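Local coordinates for protein KLLA0E01827p (Kluyveromyces lactis, PDB 6AM0) that probably activates mRNA decapping as a Dcp1-family partner of the decapping enzyme, binding other proteins and a peptide through a PH-like domain, at residues F[50-55]-F[110-115]; F[89-94]-F[154-159]. One frame throughout, in Å; residues are numbered along the deposited sequence.

Interaction 1 (F[50-55]-F[110-115]); sequences LEYQGV and NPDNFS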
loop_
_atom_site.group_PDB
_atom_site.type_symbol
_atom_site.label_atom_id
_atom_site.label_comp_id
_atom_site.label_asym_id
_atom_site.label_seq_id
_atom_site.Cartn_x
_atom_site.Cartn_y
_atom_site.Cartn_z
ATOM N N LEU F 50 -28.063 14.544 -17.407
ATOM C CA LEU F 50 -29.470 14.442 -17.051
ATOM C C LEU F 50 -30.152 13.328 -17.838
ATOM O O LEU F 50 -29.640 12.838 -18.847
ATOM C CB LEU F 50 -30.192 15.763 -17.299
ATOM C CG LEU F 50 -29.936 16.866 -16.276
ATOM C CD1 LEU F 50 -30.827 18.059 -16.567
ATOM C CD2 LEU F 50 -30.175 16.338 -14.876
ATOM N N GLU F 51 -31.332 12.942 -17.363
ATOM C CA GLU F 51 -32.110 11.871 -17.985
ATOM C C GLU F 51 -33.030 12.427 -19.077
ATOM O O GLU F 51 -34.246 12.239 -19.067
ATOM C CB GLU F 51 -32.899 11.117 -16.920
ATOM C CG GLU F 51 -32.019 10.347 -15.957
ATOM C CD GLU F 51 -31.243 9.244 -16.651
ATOM O OE1 GLU F 51 -31.716 8.087 -16.643
ATOM O OE2 GLU F 51 -30.169 9.540 -17.218
ATOM N N TYR F 52 -32.419 13.120 -20.036
ATOM C CA TYR F 52 -33.135 13.655 -21.186
ATOM C C TYR F 52 -32.332 13.370 -22.445
ATOM O O TYR F 52 -31.132 13.660 -22.499
ATOM C CB TYR F 52 -33.375 15.161 -21.055
ATOM C CG TYR F 52 -34.180 15.557 -19.840
ATOM C CD1 TYR F 52 -35.518 15.220 -19.735
ATOM C CD2 TYR F 52 -33.605 16.284 -18.807
ATOM C CE1 TYR F 52 -36.259 15.582 -18.635
ATOM C CE2 TYR F 52 -34.339 16.654 -17.703
ATOM C CZ TYR F 52 -35.668 16.299 -17.620
ATOM O OH TYR F 52 -36.414 16.660 -16.521
ATOM N N GLN F 53 -32.997 12.809 -23.456
ATOM C CA GLN F 53 -32.321 12.442 -24.695
ATOM C C GLN F 53 -33.323 12.242 -25.826
ATOM O O GLN F 53 -34.276 11.467 -25.684
ATOM C CB GLN F 53 -31.510 11.165 -24.491
ATOM C CG GLN F 53 -30.192 11.155 -25.220
ATOM C CD GLN F 53 -29.475 9.836 -25.079
ATOM O OE1 GLN F 53 -30.061 8.848 -24.634
ATOM N NE2 GLN F 53 -28.201 9.808 -25.454
ATOM N N GLY F 54 -33.116 12.915 -26.949
ATOM C CA GLY F 54 -34.009 12.765 -28.078
ATOM C C GLY F 54 -33.933 13.964 -29.003
ATOM O O GLY F 54 -33.033 14.800 -28.905
ATOM N N VAL F 55 -34.907 14.016 -29.915
ATOM C CA VAL F 55 -34.967 15.101 -30.885
ATOM C C VAL F 55 -35.227 16.414 -30.168
ATOM O O VAL F 55 -36.021 16.484 -29.221
ATOM C CB VAL F 55 -36.051 14.811 -31.935
ATOM C CG1 VAL F 55 -37.350 14.408 -31.255
ATOM C CG2 VAL F 55 -36.265 16.015 -32.833
ATOM N N ASN F 110 -37.359 8.600 -20.552
ATOM C CA ASN F 110 -38.584 8.505 -19.766
ATOM C C ASN F 110 -39.613 9.490 -20.323
ATOM O O ASN F 110 -39.256 10.348 -21.140
ATOM C CB ASN F 110 -38.283 8.756 -18.283
ATOM C CG ASN F 110 -37.639 10.101 -18.032
ATOM O OD1 ASN F 110 -38.278 11.144 -18.165
ATOM N ND2 ASN F 110 -36.368 10.085 -17.640
ATOM N N PRO F 111 -40.891 9.401 -19.934
ATOM C CA PRO F 111 -41.920 10.230 -20.586
ATOM C C PRO F 111 -41.898 11.701 -20.219
ATOM O O PRO F 111 -42.784 12.436 -20.670
ATOM C CB PRO F 111 -43.237 9.590 -20.118
ATOM C CG PRO F 111 -42.870 8.241 -19.645
ATOM C CD PRO F 111 -41.503 8.378 -19.070
ATOM N N ASP F 112 -40.948 12.170 -19.417
ATOM C CA ASP F 112 -40.865 13.589 -19.096
ATOM C C ASP F 112 -39.926 14.268 -20.087
ATOM O O ASP F 112 -38.745 13.917 -20.173
ATOM C CB ASP F 112 -40.393 13.801 -17.659
ATOM C CG ASP F 112 -40.647 15.211 -17.169
ATOM O OD1 ASP F 112 -41.790 15.495 -16.750
ATOM O OD2 ASP F 112 -39.709 16.036 -17.207
ATOM N N ASN F 113 -40.454 15.227 -20.840
ATOM C CA ASN F 113 -39.678 15.913 -21.860
ATOM C C ASN F 113 -38.927 17.091 -21.261
ATOM O O ASN F 113 -39.338 17.666 -20.248
ATOM C CB ASN F 113 -40.584 16.397 -22.990
ATOM C CG ASN F 113 -41.238 15.256 -23.730
ATOM O OD1 ASN F 113 -40.575 14.302 -24.133
ATOM N ND2 ASN F 113 -42.551 15.340 -23.902
ATOM N N PHE F 114 -37.816 17.450 -21.899
ATOM C CA PHE F 114 -37.037 18.589 -21.431
ATOM C C PHE F 114 -37.604 19.872 -22.019
ATOM O O PHE F 114 -37.920 19.935 -23.210
ATOM C CB PHE F 114 -35.566 18.439 -21.805
ATOM C CG PHE F 114 -34.709 19.585 -21.350
ATOM C CD1 PHE F 114 -34.369 19.725 -20.018
ATOM C CD2 PHE F 114 -34.239 20.520 -22.255
ATOM C CE1 PHE F 114 -33.577 20.777 -19.595
ATOM C CE2 PHE F 114 -33.447 21.575 -21.837
ATOM C CZ PHE F 114 -33.116 21.701 -20.505
ATOM N N SER F 115 -37.733 20.897 -21.185
ATOM C CA SER F 115 -38.403 22.126 -21.578
ATOM C C SER F 115 -37.623 23.333 -21.092
ATOM O O SER F 115 -37.208 23.385 -19.930
ATOM C CB SER F 115 -39.827 22.173 -21.020
ATOM O OG SER F 115 -40.226 23.514 -20.802
#
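The backbones come closest at Tyr52 and Phe114, whose CA atoms are 6.3 Å apart, and between Glu51 and Asn110, with an inverse gamma turn centred on Glu51 and a loop at 110-113 running into strand 114-118. Tyr52 does most of the work. Its CG lies anti to the carbonyl carbon (chi1 -60°), which lays the ring across the Phe114 side chain at about a right angle. Phe114 CB sits over one face, 4.0 Å from the Tyr52 ring centroid in a CH-pi contact, while Phe114 CD1 touches Tyr52 CD2 at 3.7 Å. The two ring planes meet obliquely, at 52°. Here the two sheets of the PH-like fold come together: within this chain, strands 46-53 and 114-118 are outermost in the two sheets, and Tyr160 packs edge-to-face with Phe114. In the plane of the Tyr52 ring, Asp112 O approaches CE1 at 3.4 Å; that carbonyl is hydrogen-bonded to Asn107. The phenol runs alongside the Asp112 side chain, giving a weak hydrogen bond from Tyr52 OH to Asp112 OD2 (3.4 Å). An alanine in place of this tyrosine would remove both this bond and the ring against Phe114, and would probably loosen the join between the sheets. Asn110 works both ways: OD1 takes Asp112 N on an in-plane lone pair at 3.1 Å, an Asx turn, and ND2 gives a weak bond to Glu51 O (3.3 Å).

Interaction 2 (F[89-94]-F[154-159]); sequences TPHVLT and TLKKEV
The tip of the hairpin between strands 149-153 and 159-164 meets the long loop that leads from strand 55-61 to strand 101-105. Residues 154-157 form a type I beta turn, and Thr154 OG1 accepts Lys156 N at 3.2 Å in an ST turn. From there the Lys156 side chain extends, bent at chi3 and chi4, so that CE lies over one face of the His91 imidazole, 3.7 Å from its centroid in a CH-pi contact. NZ follows over the same face. The CG of His91, anti to its backbone N (chi1 -175°), directs the ring to this place. Nearer its backbone, Lys156 CD packs against Leu93 CD2 at 3.6 Å, the two side chains running antiparallel alongside each other. This is a loop-to-hairpin contact at the surface of the PH-like domain, with Leu93 buried against Leu70, Tyr99 and Ala117. Glu158 supplies the second point of attachment: its chain is extended beyond CG, and His91 N donates a fairly straight hydrogen bond (158°) to Glu158 OE2 at 2.9 Å, approached almost in line with the C-O bond, while OE1 bonds weakly to Tyr160 OH.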
loop_
_atom_site.group_PDB
_atom_site.type_symbol
_atom_site.label_atom_id
_atom_site.label_comp_id
_atom_site.label_asym_id
_atom_site.label_seq_id
_atom_site.Cartn_x
_atom_site.Cartn_y
_atom_site.Cartn_z
ATOM N N THR F 89 -34.725 18.651 -10.085
ATOM C CA THR F 89 -35.711 19.007 -11.086
ATOM C C THR F 89 -35.834 20.525 -11.178
ATOM O O THR F 89 -35.783 21.208 -10.149
ATOM C CB THR F 89 -37.074 18.375 -10.715
ATOM O OG1 THR F 89 -37.026 16.960 -10.943
ATOM C CG2 THR F 89 -38.230 18.979 -11.502
ATOM N N PRO F 90 -35.965 21.083 -12.383
ATOM C CA PRO F 90 -36.042 22.543 -12.521
ATOM C C PRO F 90 -37.298 23.108 -11.876
ATOM O O PRO F 90 -38.236 22.393 -11.523
ATOM C CB PRO F 90 -36.063 22.753 -14.038
ATOM C CG PRO F 90 -36.616 21.470 -14.579
ATOM C CD PRO F 90 -36.026 20.412 -13.694
ATOM N N HIS F 91 -37.308 24.432 -11.731
ATOM C CA HIS F 91 -38.493 25.122 -11.238
ATOM C C HIS F 91 -39.467 25.276 -12.398
ATOM O O HIS F 91 -39.186 25.999 -13.361
ATOM C CB HIS F 91 -38.132 26.478 -10.635
ATOM C CG HIS F 91 -39.293 27.186 -10.003
ATOM N ND1 HIS F 91 -40.362 27.661 -10.732
ATOM C CD2 HIS F 91 -39.550 27.503 -8.711
ATOM C CE1 HIS F 91 -41.230 28.236 -9.917
ATOM N NE2 HIS F 91 -40.760 28.155 -8.686
ATOM N N VAL F 92 -40.603 24.585 -12.319
ATOM C CA VAL F 92 -41.641 24.748 -13.329
ATOM C C VAL F 92 -42.225 26.149 -13.196
ATOM O O VAL F 92 -42.676 26.547 -12.116
ATOM C CB VAL F 92 -42.720 23.670 -13.187
ATOM C CG1 VAL F 92 -43.851 23.930 -14.165
ATOM C CG2 VAL F 92 -42.121 22.292 -13.425
ATOM N N LEU F 93 -42.206 26.905 -14.293
ATOM C CA LEU F 93 -42.654 28.290 -14.259
ATOM C C LEU F 93 -44.139 28.379 -13.939
ATOM O O LEU F 93 -44.959 27.629 -14.477
ATOM C CB LEU F 93 -42.375 28.976 -15.597
ATOM C CG LEU F 93 -40.929 29.298 -15.977
ATOM C CD1 LEU F 93 -40.855 29.748 -17.429
ATOM C CD2 LEU F 93 -40.365 30.364 -15.059
ATOM N N THR F 94 -44.481 29.305 -13.053
ATOM C CA THR F 94 -45.864 29.632 -12.749
ATOM C C THR F 94 -46.156 31.061 -13.183
ATOM O O THR F 94 -45.262 31.815 -13.580
ATOM C CB THR F 94 -46.154 29.460 -11.254
ATOM O OG1 THR F 94 -45.204 30.217 -10.491
ATOM C CG2 THR F 94 -46.072 27.993 -10.860
ATOM N N THR F 154 -30.577 30.041 -17.794
ATOM C CA THR F 154 -32.000 30.234 -18.032
ATOM C C THR F 154 -32.526 31.469 -17.304
ATOM O O THR F 154 -31.788 32.215 -16.655
ATOM C CB THR F 154 -32.786 28.999 -17.594
ATOM O OG1 THR F 154 -32.961 29.022 -16.171
ATOM C CG2 THR F 154 -32.046 27.732 -17.982
ATOM N N LEU F 155 -33.842 31.676 -17.413
ATOM C CA LEU F 155 -34.486 32.821 -16.782
ATOM C C LEU F 155 -34.527 32.704 -15.268
ATOM O O LEU F 155 -34.668 33.725 -14.587
ATOM C CB LEU F 155 -35.906 32.989 -17.321
ATOM C CG LEU F 155 -36.042 33.352 -18.798
ATOM C CD1 LEU F 155 -37.498 33.302 -19.185
ATOM C CD2 LEU F 155 -35.470 34.730 -19.074
ATOM N N LYS F 156 -34.424 31.490 -14.727
ATOM C CA LYS F 156 -34.351 31.286 -13.286
ATOM C C LYS F 156 -32.955 30.871 -12.838
ATOM O O LYS F 156 -32.802 30.273 -11.767
ATOM C CB LYS F 156 -35.387 30.256 -12.837
ATOM C CG LYS F 156 -36.795 30.596 -13.279
ATOM C CD LYS F 156 -37.833 29.761 -12.557
ATOM C CE LYS F 156 -38.084 30.282 -11.152
ATOM N NZ LYS F 156 -39.540 30.362 -10.842
ATOM N N LYS F 157 -31.937 31.157 -13.653
ATOM C CA LYS F 157 -30.527 31.016 -13.301
ATOM C C LYS F 157 -30.071 29.563 -13.200
ATOM O O LYS F 157 -28.994 29.289 -12.659
ATOM C CB LYS F 157 -30.208 31.759 -11.999
ATOM C CG LYS F 157 -30.592 33.231 -12.017
ATOM C CD LYS F 157 -30.661 33.790 -10.604
ATOM C CE LYS F 157 -31.469 35.078 -10.551
ATOM N NZ LYS F 157 -31.747 35.473 -9.142
ATOM N N GLU F 158 -30.861 28.615 -13.694
ATOM C CA GLU F 158 -30.342 27.274 -13.919
ATOM C C GLU F 158 -29.370 27.299 -15.094
ATOM O O GLU F 158 -29.518 28.087 -16.031
ATOM C CB GLU F 158 -31.481 26.293 -14.204
ATOM C CG GLU F 158 -32.589 26.294 -13.167
ATOM C CD GLU F 158 -33.883 25.702 -13.696
ATOM O OE1 GLU F 158 -34.005 25.526 -14.929
ATOM O OE2 GLU F 158 -34.783 25.415 -12.877
ATOM N N VAL F 159 -28.360 26.438 -15.037
ATOM C CA VAL F 159 -27.341 26.376 -16.080
ATOM C C VAL F 159 -27.343 24.978 -16.672
ATOM O O VAL F 159 -27.033 24.003 -15.976
ATOM C CB VAL F 159 -25.947 26.743 -15.552
ATOM C CG1 VAL F 159 -24.900 26.456 -16.617
ATOM C CG2 VAL F 159 -25.909 28.207 -15.152
#

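Overall arrangement
Interactions 1 and 2 lie 16 Å apart between centres, with nearest atoms about 5 Å apart and no direct touch. Their segments alternate along the chain, 50-55, 89-94, 110-115, 154-159, so the two contacts interlock in sequence within one domain. Tyr160, on strand 159-164, bridges them: its ring meets Phe114 of interaction 1, while in interaction 2 its hydroxyl takes part in a weak hydrogen bond with Glu158 OE1 and its side chain touches Pro90. Strand 114-118 also runs from the first contact toward the second, where Ala117 packs on Leu93. The chain of another protein hydrogen-bonds to the backbone of both Ser115 and Leu93, and the bound peptide packs on Gln53 and Val159.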